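Local coordinates for interphotoreceptor retinoid-binding protein (Xenopus laevis, PDB 1J7X), which probably binds retinoids and carries them through the matrix between the photoreceptors and the retinal pigment epithelium, at residues Lys49-Leu54 with Arg62-Ser67; Thr132-Ile137 with Leu162-Asp167; Ala217-Tyr222 with Leu241-Val246; Tyr222-Gln225 with Arg229-Ile232; Ile261-Ile264 with Tyr270-Gly273. All coordinates share one frame; numbering follows the deposited sequence.

From the N terminus, contact 1 closes a short loop by folding helix 43-58 back on strand 64-67. Contact 2 closes a wider loop, bringing the end of helix 119-137 to the turn after helix 158-163. Contact 3 links helix 216-226 to the lead-in of strand 244-248; contact 4 starts from the same helix, sharing Tyr222, and closes a shorter loop to strand 231-234. Contact 5 follows in series, closing a tight loop beyond strand 254-265. Arg62 reaches contact 5 from contact 1, while Trp271 and Phe263 touch residues of contacts 3 and 4, joining the antiparallel sheet to helix 216-226. Leu162 of contact 2 packs on Phe220, Leu223 and Met224 of that helix.

Contact 1. Residues Lys49-Leu54 with Arg62-Ser67; sequences KLNYEL and RLVLKS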
# COMPACT_ATOMS: atom_id res chain seq x y z
N LYS A 49 12.18 -19.62 16.99
CA LYS A 49 11.97 -19.28 18.36
C LYS A 49 11.75 -17.77 18.57
O LYS A 49 10.91 -17.39 19.34
CB LYS A 49 13.22 -19.74 19.16
CG LYS A 49 13.15 -19.42 20.62
CD LYS A 49 11.96 -20.02 21.34
CE LYS A 49 11.91 -19.70 22.84
NZ LYS A 49 10.54 -20.03 23.46
N LEU A 50 12.66 -16.95 18.02
CA LEU A 50 12.55 -15.53 18.13
C LEU A 50 11.29 -15.01 17.44
O LEU A 50 10.66 -14.10 18.02
CB LEU A 50 13.75 -14.81 17.61
CG LEU A 50 14.96 -15.02 18.55
CD1 LEU A 50 16.23 -14.62 17.83
CD2 LEU A 50 14.72 -14.15 19.74
N ASN A 51 10.86 -15.62 16.34
CA ASN A 51 9.66 -15.22 15.62
C ASN A 51 8.43 -15.48 16.50
O ASN A 51 7.54 -14.59 16.65
CB ASN A 51 9.50 -15.92 14.30
CG ASN A 51 10.33 -15.33 13.24
OD1 ASN A 51 10.68 -16.02 12.26
ND2 ASN A 51 10.51 -14.03 13.31
N TYR A 52 8.43 -16.61 17.20
CA TYR A 52 7.23 -16.90 18.09
C TYR A 52 7.17 -15.96 19.23
O TYR A 52 6.11 -15.40 19.61
CB TYR A 52 7.34 -18.31 18.68
CG TYR A 52 5.96 -18.85 19.15
CD1 TYR A 52 4.96 -19.12 18.18
CD2 TYR A 52 5.70 -19.12 20.42
CE1 TYR A 52 3.69 -19.66 18.50
CE2 TYR A 52 4.44 -19.63 20.80
CZ TYR A 52 3.41 -19.87 19.82
OH TYR A 52 2.11 -20.49 20.09
N GLU A 53 8.35 -15.70 19.82
CA GLU A 53 8.42 -14.74 20.90
C GLU A 53 8.11 -13.34 20.46
O GLU A 53 7.30 -12.65 21.08
CB GLU A 53 9.78 -14.82 21.60
CG GLU A 53 9.69 -14.41 23.05
CD GLU A 53 8.66 -15.25 23.82
OE1 GLU A 53 8.69 -16.49 23.65
OE2 GLU A 53 7.83 -14.63 24.55
N LEU A 54 8.69 -12.90 19.32
CA LEU A 54 8.36 -11.58 18.87
C LEU A 54 6.86 -11.37 18.60
O LEU A 54 6.33 -10.32 18.94
CB LEU A 54 9.15 -11.18 17.61
CG LEU A 54 10.72 -10.99 17.87
CD1 LEU A 54 11.44 -10.94 16.58
CD2 LEU A 54 10.97 -9.70 18.65
N ARG A 62 4.90 -7.85 10.53
CA ARG A 62 5.87 -7.21 9.66
C ARG A 62 7.32 -7.47 10.14
O ARG A 62 8.24 -7.49 9.36
CB ARG A 62 5.60 -5.71 9.59
CG ARG A 62 4.23 -5.27 9.09
CD ARG A 62 4.02 -3.82 9.22
NE ARG A 62 4.12 -3.41 10.62
CZ ARG A 62 4.28 -2.19 11.01
NH1 ARG A 62 4.15 -1.18 10.15
NH2 ARG A 62 4.51 -1.96 12.28
N LEU A 63 7.48 -7.67 11.46
CA LEU A 63 8.74 -7.91 12.10
C LEU A 63 8.94 -9.37 12.05
O LEU A 63 8.27 -10.14 12.77
CB LEU A 63 8.67 -7.41 13.55
CG LEU A 63 9.80 -7.71 14.46
CD1 LEU A 63 11.04 -7.07 13.84
CD2 LEU A 63 9.54 -7.20 15.91
N VAL A 64 9.89 -9.81 11.24
CA VAL A 64 10.16 -11.21 11.11
C VAL A 64 11.59 -11.60 10.72
O VAL A 64 12.22 -10.95 9.85
CB VAL A 64 9.17 -11.87 10.08
CG1 VAL A 64 9.14 -11.05 8.84
CG2 VAL A 64 9.48 -13.34 9.81
N LEU A 65 12.08 -12.59 11.40
CA LEU A 65 13.38 -13.16 11.09
C LEU A 65 13.20 -14.18 10.02
O LEU A 65 12.32 -15.06 10.11
CB LEU A 65 14.03 -13.83 12.28
CG LEU A 65 14.68 -12.88 13.32
CD1 LEU A 65 13.75 -12.30 14.31
CD2 LEU A 65 15.80 -13.65 14.17
N LYS A 66 14.06 -14.10 9.02
CA LYS A 66 13.93 -15.05 7.95
C LYS A 66 15.36 -15.42 7.40
O LYS A 66 16.36 -14.72 7.68
CB LYS A 66 13.18 -14.44 6.78
CG LYS A 66 11.71 -14.12 7.05
CD LYS A 66 11.08 -13.61 5.75
CE LYS A 66 9.66 -13.32 5.95
NZ LYS A 66 9.07 -12.82 4.66
N SER A 67 15.40 -16.46 6.60
CA SER A 67 16.69 -16.80 5.95
C SER A 67 16.97 -15.64 5.00
O SER A 67 16.04 -15.07 4.48
CB SER A 67 16.54 -18.14 5.20
OG SER A 67 17.57 -18.24 4.26
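Leu65 of strand 64-67 points into the flank of helix 43-58 and meets Leu50, Asn51 and Leu54. Over these segments helix and strand run nearly antiparallel, their axes 7.8 Å apart. Beginning at its root, Leu65 CB lies against the amide of Asn51. At CG the side chain forks. One branch, CD1, presses on one methyl of Leu54, with Leu65 CD1 to Leu54 CD1 at 3.5 Å and the two side chains at about a right angle. The other branch turns to the preceding helical turn, where Leu65 CD2 stands 3.8 Å from Leu50 CD1. CG lies opposite the carbonyl carbon (chi1 -77°), which aims this fork at the helix. Leu54 uses its second methyl as well: Leu54 CD2 touches Leu63 CD2 at 4.0 Å, so it touches both Leu63, just ahead of the strand, and Leu65 within it. Asn51 sits beside the apolar row, its CG 3.7 Å from Leu65 O; an amide can pack next to a peptide group because it is itself polar. The backbone of Val64 and Lys66 bonds to strand 254-265, so the helix packs against a strand already paired in the antiparallel sheet. Branched leucines fill the interior, and the partly exposed asparagine lies beside the strand backbone. The contact therefore rests chiefly on apolar burial, with a polar group placed alongside.

Contact 2. Residues Thr132-Ile137 with Leu162-Asp167; sequences TVWEPI and LSYFLD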
# COMPACT_ATOMS: atom_id res chain seq x y z
N THR A 132 -7.68 11.70 -21.08
CA THR A 132 -7.89 10.24 -21.09
C THR A 132 -8.84 9.75 -19.98
O THR A 132 -9.66 8.85 -20.18
CB THR A 132 -6.57 9.60 -20.99
OG1 THR A 132 -5.76 10.05 -22.09
CG2 THR A 132 -6.56 8.03 -21.11
N VAL A 133 -8.75 10.35 -18.85
CA VAL A 133 -9.47 9.80 -17.68
C VAL A 133 -10.54 10.71 -17.17
O VAL A 133 -11.67 10.40 -17.30
CB VAL A 133 -8.50 9.50 -16.55
CG1 VAL A 133 -9.27 8.95 -15.30
CG2 VAL A 133 -7.48 8.56 -17.00
N TRP A 134 -10.18 11.88 -16.62
CA TRP A 134 -11.07 12.70 -15.89
C TRP A 134 -12.30 13.21 -16.67
O TRP A 134 -13.39 13.17 -16.18
CB TRP A 134 -10.32 13.83 -15.17
CG TRP A 134 -9.17 13.24 -14.33
CD1 TRP A 134 -7.87 13.50 -14.47
CD2 TRP A 134 -9.27 12.24 -13.30
NE1 TRP A 134 -7.12 12.73 -13.59
CE2 TRP A 134 -7.99 11.98 -12.84
CE3 TRP A 134 -10.36 11.55 -12.73
CZ2 TRP A 134 -7.74 11.01 -11.89
CZ3 TRP A 134 -10.13 10.66 -11.70
CH2 TRP A 134 -8.81 10.40 -11.32
N GLU A 135 -12.05 13.64 -17.89
CA GLU A 135 -13.17 14.14 -18.73
C GLU A 135 -14.07 13.02 -19.17
O GLU A 135 -15.25 13.12 -18.91
CB GLU A 135 -12.65 14.94 -19.91
CG GLU A 135 -13.89 15.29 -20.87
CD GLU A 135 -15.02 16.10 -20.25
OE1 GLU A 135 -14.81 16.89 -19.31
OE2 GLU A 135 -16.22 15.97 -20.76
N PRO A 136 -13.62 11.95 -19.80
CA PRO A 136 -14.51 10.92 -20.25
C PRO A 136 -15.45 10.29 -19.14
O PRO A 136 -16.63 9.93 -19.41
CB PRO A 136 -13.51 9.90 -20.81
CG PRO A 136 -12.37 10.68 -21.21
CD PRO A 136 -12.19 11.63 -20.18
N ILE A 137 -14.95 10.11 -17.90
CA ILE A 137 -15.80 9.50 -16.84
C ILE A 137 -16.79 10.44 -16.21
O ILE A 137 -17.64 10.03 -15.49
CB ILE A 137 -14.90 8.87 -15.72
CG1 ILE A 137 -14.15 9.89 -14.95
CG2 ILE A 137 -14.00 7.89 -16.27
CD1 ILE A 137 -13.40 9.28 -13.74
N LEU A 162 -6.00 10.40 -4.90
CA LEU A 162 -7.11 10.28 -4.03
C LEU A 162 -7.98 11.55 -4.07
O LEU A 162 -9.19 11.48 -3.98
CB LEU A 162 -6.59 10.06 -2.65
CG LEU A 162 -6.12 8.67 -2.26
CD1 LEU A 162 -5.39 8.73 -0.88
CD2 LEU A 162 -7.22 7.71 -2.18
N SER A 163 -7.32 12.68 -4.25
CA SER A 163 -7.98 14.02 -4.26
C SER A 163 -8.98 14.18 -5.34
O SER A 163 -9.89 15.00 -5.21
CB SER A 163 -6.95 15.10 -4.31
OG SER A 163 -6.03 15.05 -3.18
N TYR A 164 -8.93 13.35 -6.36
CA TYR A 164 -9.97 13.38 -7.40
C TYR A 164 -11.29 12.79 -6.94
O TYR A 164 -12.31 12.89 -7.66
CB TYR A 164 -9.48 12.67 -8.71
CG TYR A 164 -8.47 13.47 -9.48
CD1 TYR A 164 -7.12 13.46 -9.17
CD2 TYR A 164 -8.83 14.12 -10.62
CE1 TYR A 164 -6.17 14.21 -9.82
CE2 TYR A 164 -7.90 14.95 -11.27
CZ TYR A 164 -6.59 14.95 -10.93
OH TYR A 164 -5.67 15.71 -11.65
N PHE A 165 -11.28 12.15 -5.79
CA PHE A 165 -12.49 11.51 -5.26
C PHE A 165 -12.99 12.15 -3.99
O PHE A 165 -13.86 11.58 -3.31
CB PHE A 165 -12.23 10.04 -5.10
CG PHE A 165 -11.83 9.37 -6.34
CD1 PHE A 165 -12.75 9.02 -7.31
CD2 PHE A 165 -10.55 9.16 -6.62
CE1 PHE A 165 -12.31 8.43 -8.46
CE2 PHE A 165 -10.07 8.66 -7.79
CZ PHE A 165 -10.97 8.26 -8.74
N LEU A 166 -12.49 13.35 -3.68
CA LEU A 166 -12.88 14.03 -2.43
C LEU A 166 -13.33 15.43 -2.76
O LEU A 166 -13.29 15.79 -3.90
CB LEU A 166 -11.72 14.15 -1.50
CG LEU A 166 -11.12 12.82 -1.12
CD1 LEU A 166 -9.79 13.05 -0.40
CD2 LEU A 166 -12.05 12.08 -0.20
N ASP A 167 -13.76 16.20 -1.76
CA ASP A 167 -14.28 17.60 -1.95
C ASP A 167 -13.19 18.59 -2.29
O ASP A 167 -12.23 18.70 -1.57
CB ASP A 167 -15.00 18.07 -0.68
CG ASP A 167 -16.43 17.54 -0.57
OD1 ASP A 167 -17.06 17.78 0.49
OD2 ASP A 167 -17.01 16.91 -1.52
O HOH W 1 -4.13 13.46 -13.06
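Trp134 and Tyr164 form an offset stack at the heart of an aromatic cluster that Phe165 completes, joining the end of helix 119-137 to the turn after helix 158-163. The five-membered ring of Trp134 and the ring of Tyr164 are almost parallel, with centroids 3.9 Å apart and planes at 9°. Tyr164 and Phe165 occupy the two central positions of a type I turn from Ser163 to Leu166, which sets Tyr164 over the indole and the end of Phe165 at its edge. In Trp134 CG lies opposite the carbonyl carbon (chi1 -52°), and chi2 of 120° swings the indole flat against Tyr164. The stack continues at the root of the tyrosine, whose CB makes a CH-pi contact over the six-membered ring of Trp134. Behind the indole, Val133 CG1 covers the opposite face, so that the flat side chain is held between an aliphatic and an aromatic layer. Phe165 CZ stands 3.9 Å from Trp134 CZ3, the two rings set obliquely; Phe165 also packs on Leu143 and Ile145 of strand 142-146, linking the cluster to the mixed sheet. Tryptophan and tyrosine suit this buried place because each pairs a broad apolar surface with one polar atom. Tyr164 OH bonds to Leu195 O, and one water accepts from Trp134 NE1 at 3.1 Å while donating to Tyr164 OH at 3.1 Å.

Contact 3. Residues Ala217-Tyr222 with Leu241-Val246; sequences AEEFAY and LMHSKV
A junction between the beta-alpha-beta part of the ClpP/crotonase-like fold and the antiparallel sheet brings Glu218 and Glu219 of helix 216-226 against Leu241 and His243, just ahead of strand 244-248. Near the centre of the chain, Leu241 puts a single methyl between the two glutamates: its CD2 is 3.9 Å from Glu218 CB and equally 3.9 Å from Glu219 CG, so the acids lend their aliphatic stems to an apolar contact. Their carboxylates go separate ways. That of Glu218 bonds to Thr237 OG1 and to the backbone N of Gly239 and Asn240, in the loop leading to Leu241. Glu219 runs extended beyond CG (chi2 -177°) toward His243, which approaches from the opposite direction; His243 NE2 donates a weak bond to Glu219 OE2 at 3.3 Å, bent to 134°. The two flat groups are tilted by 37°. Met242, a selenomethionine, is the centre of an inverse gamma turn that sets Leu241 and His243 close together, and Leu241 CB lies over the face of the imidazole. A glutamate suits the place, its long stem packing on Leu241 while its carboxylate reaches His243; a water donates to Glu219 OE2 and accepts from Met242 N, both at 2.8 Å.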
# COMPACT_ATOMS: atom_id res chain seq x y z
N ALA A 217 -0.51 0.66 -5.00
CA ALA A 217 -1.89 0.28 -5.31
C ALA A 217 -2.66 -0.16 -4.07
O ALA A 217 -3.84 0.08 -3.96
CB ALA A 217 -1.91 -0.78 -6.44
N GLU A 218 -1.98 -0.89 -3.20
CA GLU A 218 -2.60 -1.33 -1.94
C GLU A 218 -2.95 -0.13 -1.02
O GLU A 218 -3.99 -0.05 -0.48
CB GLU A 218 -1.63 -2.30 -1.22
CG GLU A 218 -1.34 -3.59 -1.98
CD GLU A 218 -0.45 -4.57 -1.16
OE1 GLU A 218 -1.02 -5.26 -0.19
OE2 GLU A 218 0.77 -4.63 -1.40
N GLU A 219 -2.01 0.83 -1.00
CA GLU A 219 -2.20 2.05 -0.22
C GLU A 219 -3.36 2.79 -0.69
O GLU A 219 -4.21 3.21 0.10
CB GLU A 219 -0.98 2.92 -0.20
CG GLU A 219 0.09 2.42 0.74
CD GLU A 219 1.34 3.36 0.83
OE1 GLU A 219 1.17 4.58 0.67
OE2 GLU A 219 2.47 2.79 1.10
N PHE A 220 -3.48 2.89 -2.02
CA PHE A 220 -4.67 3.60 -2.65
C PHE A 220 -5.95 2.92 -2.31
O PHE A 220 -6.95 3.59 -1.87
CB PHE A 220 -4.49 3.74 -4.18
CG PHE A 220 -5.63 4.41 -4.83
CD1 PHE A 220 -5.71 5.74 -4.90
CD2 PHE A 220 -6.64 3.65 -5.45
CE1 PHE A 220 -6.91 6.33 -5.43
CE2 PHE A 220 -7.67 4.24 -6.04
CZ PHE A 220 -7.82 5.56 -6.04
N ALA A 221 -5.97 1.59 -2.49
CA ALA A 221 -7.18 0.80 -2.19
C ALA A 221 -7.55 0.91 -0.66
O ALA A 221 -8.72 1.10 -0.24
CB ALA A 221 -7.03 -0.69 -2.55
N TYR A 222 -6.51 0.72 0.11
CA TYR A 222 -6.70 0.80 1.61
C TYR A 222 -7.32 2.14 2.04
O TYR A 222 -8.33 2.21 2.78
CB TYR A 222 -5.39 0.54 2.33
CG TYR A 222 -5.56 0.55 3.82
CD1 TYR A 222 -6.05 -0.55 4.51
CD2 TYR A 222 -5.31 1.72 4.52
CE1 TYR A 222 -6.25 -0.47 5.95
CE2 TYR A 222 -5.57 1.81 5.92
CZ TYR A 222 -6.00 0.68 6.61
OH TYR A 222 -6.23 0.74 7.96
N LEU A 241 4.19 -3.67 1.16
CA LEU A 241 4.19 -2.21 1.33
C LEU A 241 5.65 -1.77 1.59
O LEU A 241 6.48 -2.57 2.03
CB LEU A 241 3.37 -1.80 2.53
CG LEU A 241 1.88 -2.08 2.46
CD1 LEU A 241 1.14 -1.62 3.73
CD2 LEU A 241 1.23 -1.32 1.30
N MSE A 242 5.95 -0.50 1.35
CA MSE A 242 7.33 -0.03 1.50
C MSE A 242 7.49 0.58 2.90
O MSE A 242 7.93 1.73 3.04
CB MSE A 242 7.62 1.00 0.42
CG MSE A 242 7.61 0.48 -0.94
SE MSE A 242 8.26 1.78 -2.18
CE MSE A 242 9.90 1.96 -1.50
N HIS A 243 7.11 -0.16 3.95
CA HIS A 243 7.22 0.31 5.31
C HIS A 243 8.33 -0.36 6.12
O HIS A 243 8.47 -0.07 7.29
CB HIS A 243 5.87 0.12 6.03
CG HIS A 243 4.74 0.86 5.39
ND1 HIS A 243 3.43 0.58 5.67
CD2 HIS A 243 4.72 1.86 4.47
CE1 HIS A 243 2.64 1.41 5.02
NE2 HIS A 243 3.40 2.17 4.24
N SER A 244 9.05 -1.25 5.61
CA SER A 244 10.11 -1.98 6.35
C SER A 244 11.45 -1.91 5.68
O SER A 244 11.59 -1.47 4.53
CB SER A 244 9.73 -3.42 6.49
OG SER A 244 8.37 -3.61 6.96
N LYS A 245 12.47 -2.37 6.40
CA LYS A 245 13.85 -2.49 5.88
C LYS A 245 14.38 -3.83 6.40
O LYS A 245 13.95 -4.34 7.45
CB LYS A 245 14.69 -1.32 6.40
CG LYS A 245 14.29 0.03 5.80
CD LYS A 245 15.32 1.16 6.07
CE LYS A 245 15.19 2.36 5.09
NZ LYS A 245 16.29 3.42 5.28
N VAL A 246 15.29 -4.38 5.66
CA VAL A 246 15.87 -5.62 5.98
C VAL A 246 17.26 -5.40 6.58
O VAL A 246 18.05 -4.61 6.05
CB VAL A 246 15.95 -6.52 4.80
CG1 VAL A 246 16.51 -7.88 5.17
CG2 VAL A 246 14.51 -6.71 4.21
O HOH W 2 4.10 0.88 -0.22

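Contact 4. Residues Tyr222-Gln225 with Arg229-Ile232; sequences YLMQ and RATI
The beta-alpha-beta crossover of strand 204-209, helix 216-226 and strand 231-234 makes its final turn here, where Met224 and Gln225 meet Arg229, Ala230 and Ile232. The carbonyl of Met224, near the helix end, grips the departing chain with two bonds. Arg229 N donates to Met224 O at 2.9 Å and lies nearly in line with the C=O (169°), though its N-H is bent to 147°; Ala230 N donates to the same oxygen at 3.2 Å from well above the carbonyl plane. Beside them the selenomethionine Met224 bends and lies alongside Arg229, with Met224 SE 3.8 Å from Arg229 CG. The small Ala230 lets its CB settle 3.7 Å from Met224 CG. Gln225 stretches out across Ile232 at about a right angle, CG opposite the backbone N (chi1 -178°), and carries its amide on to Val277 O, which NE2 binds. The stem and amide thus lie over one side of the isoleucine, which also packs on Val207 of the neighbouring strand. An alanine here, lacking amide and stem, is likely to leave Val277 O without its donor and a gap over Ile232. Ile232 CG1 is 3.5 Å from both Gln225 CB and Gln225 NE2.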
# COMPACT_ATOMS: atom_id res chain seq x y z
N TYR A 222 -6.51 0.72 0.11
CA TYR A 222 -6.70 0.80 1.61
C TYR A 222 -7.32 2.14 2.04
O TYR A 222 -8.33 2.21 2.78
CB TYR A 222 -5.39 0.54 2.33
CG TYR A 222 -5.56 0.55 3.82
CD1 TYR A 222 -6.05 -0.55 4.51
CD2 TYR A 222 -5.31 1.72 4.52
CE1 TYR A 222 -6.25 -0.47 5.95
CE2 TYR A 222 -5.57 1.81 5.92
CZ TYR A 222 -6.00 0.68 6.61
OH TYR A 222 -6.23 0.74 7.96
N LEU A 223 -6.71 3.20 1.50
CA LEU A 223 -7.16 4.56 1.79
C LEU A 223 -8.54 4.88 1.30
O LEU A 223 -9.41 5.46 2.04
CB LEU A 223 -6.12 5.58 1.30
CG LEU A 223 -4.88 5.53 2.14
CD1 LEU A 223 -3.88 6.43 1.46
CD2 LEU A 223 -5.11 6.03 3.64
N MSE A 224 -8.90 4.36 0.13
CA MSE A 224 -10.25 4.52 -0.36
C MSE A 224 -11.18 3.80 0.54
O MSE A 224 -12.32 4.26 0.76
CB MSE A 224 -10.43 4.09 -1.84
CG MSE A 224 -11.21 5.25 -2.68
SE MSE A 224 -10.55 6.64 -3.16
CE MSE A 224 -10.76 7.43 -2.10
N GLN A 225 -10.72 2.67 1.08
CA GLN A 225 -11.58 1.94 2.03
C GLN A 225 -11.68 2.60 3.39
O GLN A 225 -12.74 2.70 3.95
CB GLN A 225 -10.99 0.44 2.13
CG GLN A 225 -11.81 -0.42 3.02
CD GLN A 225 -11.19 -1.79 3.18
OE1 GLN A 225 -10.04 -1.89 3.68
NE2 GLN A 225 -11.83 -2.81 2.59
N ARG A 229 -14.73 5.80 1.05
CA ARG A 229 -15.05 6.40 -0.22
C ARG A 229 -15.47 5.35 -1.21
O ARG A 229 -16.28 5.61 -2.11
CB ARG A 229 -13.83 7.22 -0.69
CG ARG A 229 -14.01 7.82 -2.14
CD ARG A 229 -15.19 8.92 -2.07
NE ARG A 229 -16.37 8.28 -2.51
CZ ARG A 229 -16.91 8.40 -3.71
NH1 ARG A 229 -16.50 9.31 -4.59
NH2 ARG A 229 -17.90 7.63 -3.99
N ALA A 230 -14.80 4.18 -1.23
CA ALA A 230 -15.18 3.15 -2.11
C ALA A 230 -15.35 1.77 -1.46
O ALA A 230 -14.83 1.53 -0.38
CB ALA A 230 -14.11 3.07 -3.17
N THR A 231 -15.98 0.90 -2.18
CA THR A 231 -16.12 -0.49 -1.82
C THR A 231 -14.98 -1.25 -2.52
O THR A 231 -14.76 -1.08 -3.73
CB THR A 231 -17.46 -1.01 -2.26
OG1 THR A 231 -18.54 -0.27 -1.67
CG2 THR A 231 -17.64 -2.47 -1.88
N ILE A 232 -14.21 -2.05 -1.75
CA ILE A 232 -13.14 -2.81 -2.29
C ILE A 232 -13.66 -4.22 -2.61
O ILE A 232 -14.24 -4.92 -1.76
CB ILE A 232 -12.00 -2.93 -1.27
CG1 ILE A 232 -11.64 -1.56 -0.68
CG2 ILE A 232 -10.77 -3.50 -1.83
CD1 ILE A 232 -11.35 -0.51 -1.85

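Contact 5. Residues Ile261-Ile264 with Tyr270-Gly273; sequences INFI and YWLG
Asn262, Phe263 and Ile264 of strand 254-265 receive Tyr270 and Trp271 as the chain doubles back, the backbones joined by a single bridge between Ile264 and Tyr270. First comes Asn262, whose CG lies at the edge of the tyrosine ring, 3.7 Å from Tyr270 CD2, with the amide plane upright to the ring at 89°. Its OD1 accepts from Arg62 NH2, and a water sits 2.9 Å from Asn262 OD1. A leucine in its place would probably leave Arg62 NH2 without this acceptor and the water less firmly placed. Phe263 N gives a proton to the same water, which also stands near Trp271 O; its carbonyl takes the nearly straight bond Trp271 N to Phe263 O at 2.8 Å and a CA-H...O contact from Tyr270 CA. CG turned away from the backbone N (chi1 -177°) carries the phenyl alongside Trp271, so that the indole edge meets the phenyl face in a T-shaped pair, centroids 5.5 Å apart. Trp271 in turn stacks on Tyr222 of helix 216-226. Ile264 comes last, laying CG1 over the face of Tyr270 in a CH-pi contact, 3.7 Å from CG1 to the ring centroid. An isoleucine and three aromatic rings supply surface, while one backbone bond and a bridging water meet the polar needs between the segments and Asn262 serves Arg62: the loop is held mainly by ring packing.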
# COMPACT_ATOMS: atom_id res chain seq x y z
N ILE A 261 8.25 2.11 9.64
CA ILE A 261 7.25 3.10 9.56
C ILE A 261 5.94 2.59 10.02
O ILE A 261 5.54 1.44 9.65
CB ILE A 261 7.12 3.47 8.03
CG1 ILE A 261 8.24 4.38 7.61
CG2 ILE A 261 5.80 4.11 7.76
CD1 ILE A 261 8.42 4.54 6.13
N ASN A 262 5.17 3.40 10.69
CA ASN A 262 3.82 3.05 11.08
C ASN A 262 2.91 3.91 10.24
O ASN A 262 3.26 5.11 9.96
CB ASN A 262 3.55 3.26 12.61
CG ASN A 262 3.74 1.95 13.39
OD1 ASN A 262 3.65 0.84 12.77
ND2 ASN A 262 4.17 2.05 14.62
N PHE A 263 1.80 3.33 9.82
CA PHE A 263 0.86 3.96 8.96
C PHE A 263 -0.47 4.04 9.69
O PHE A 263 -1.15 3.02 9.96
CB PHE A 263 0.74 3.15 7.65
CG PHE A 263 -0.18 3.73 6.61
CD1 PHE A 263 -1.59 3.73 6.79
CD2 PHE A 263 0.34 4.13 5.40
CE1 PHE A 263 -2.37 4.05 5.69
CE2 PHE A 263 -0.43 4.61 4.36
CZ PHE A 263 -1.82 4.52 4.48
N ILE A 264 -0.81 5.27 10.15
CA ILE A 264 -2.01 5.49 10.92
C ILE A 264 -3.04 6.19 10.11
O ILE A 264 -2.76 7.30 9.59
CB ILE A 264 -1.67 6.32 12.27
CG1 ILE A 264 -0.49 5.73 12.96
CG2 ILE A 264 -2.91 6.43 13.07
CD1 ILE A 264 0.01 6.59 14.13
N TYR A 270 -3.80 1.66 13.12
CA TYR A 270 -2.49 1.36 12.56
C TYR A 270 -2.61 0.22 11.55
O TYR A 270 -3.10 -0.88 11.89
CB TYR A 270 -1.53 0.86 13.69
CG TYR A 270 -1.06 1.95 14.59
CD1 TYR A 270 -1.96 2.60 15.46
CD2 TYR A 270 0.23 2.32 14.58
CE1 TYR A 270 -1.49 3.61 16.31
CE2 TYR A 270 0.69 3.36 15.39
CZ TYR A 270 -0.17 3.95 16.28
OH TYR A 270 0.18 4.97 17.17
N TRP A 271 -2.24 0.45 10.33
CA TRP A 271 -2.27 -0.63 9.36
C TRP A 271 -1.00 -1.42 9.36
O TRP A 271 0.10 -0.88 9.10
CB TRP A 271 -2.49 -0.00 7.98
CG TRP A 271 -2.86 -1.02 6.96
CD1 TRP A 271 -3.40 -2.21 7.12
CD2 TRP A 271 -2.59 -0.87 5.56
NE1 TRP A 271 -3.46 -2.88 5.89
CE2 TRP A 271 -3.02 -2.03 4.92
CE3 TRP A 271 -2.04 0.14 4.78
CZ2 TRP A 271 -2.95 -2.18 3.56
CZ3 TRP A 271 -2.01 -0.04 3.35
CH2 TRP A 271 -2.43 -1.17 2.82
N LEU A 272 -1.09 -2.70 9.67
CA LEU A 272 0.06 -3.55 9.69
C LEU A 272 0.38 -4.23 8.29
O LEU A 272 1.20 -5.13 8.19
CB LEU A 272 -0.10 -4.60 10.73
CG LEU A 272 -0.16 -4.08 12.17
CD1 LEU A 272 0.91 -3.05 12.44
CD2 LEU A 272 -1.46 -3.52 12.46
N GLY A 273 -0.37 -3.84 7.27
CA GLY A 273 -0.16 -4.38 5.96
C GLY A 273 -0.49 -5.84 5.92
O GLY A 273 -1.37 -6.31 6.57
O HOH W 3 1.26 0.83 11.08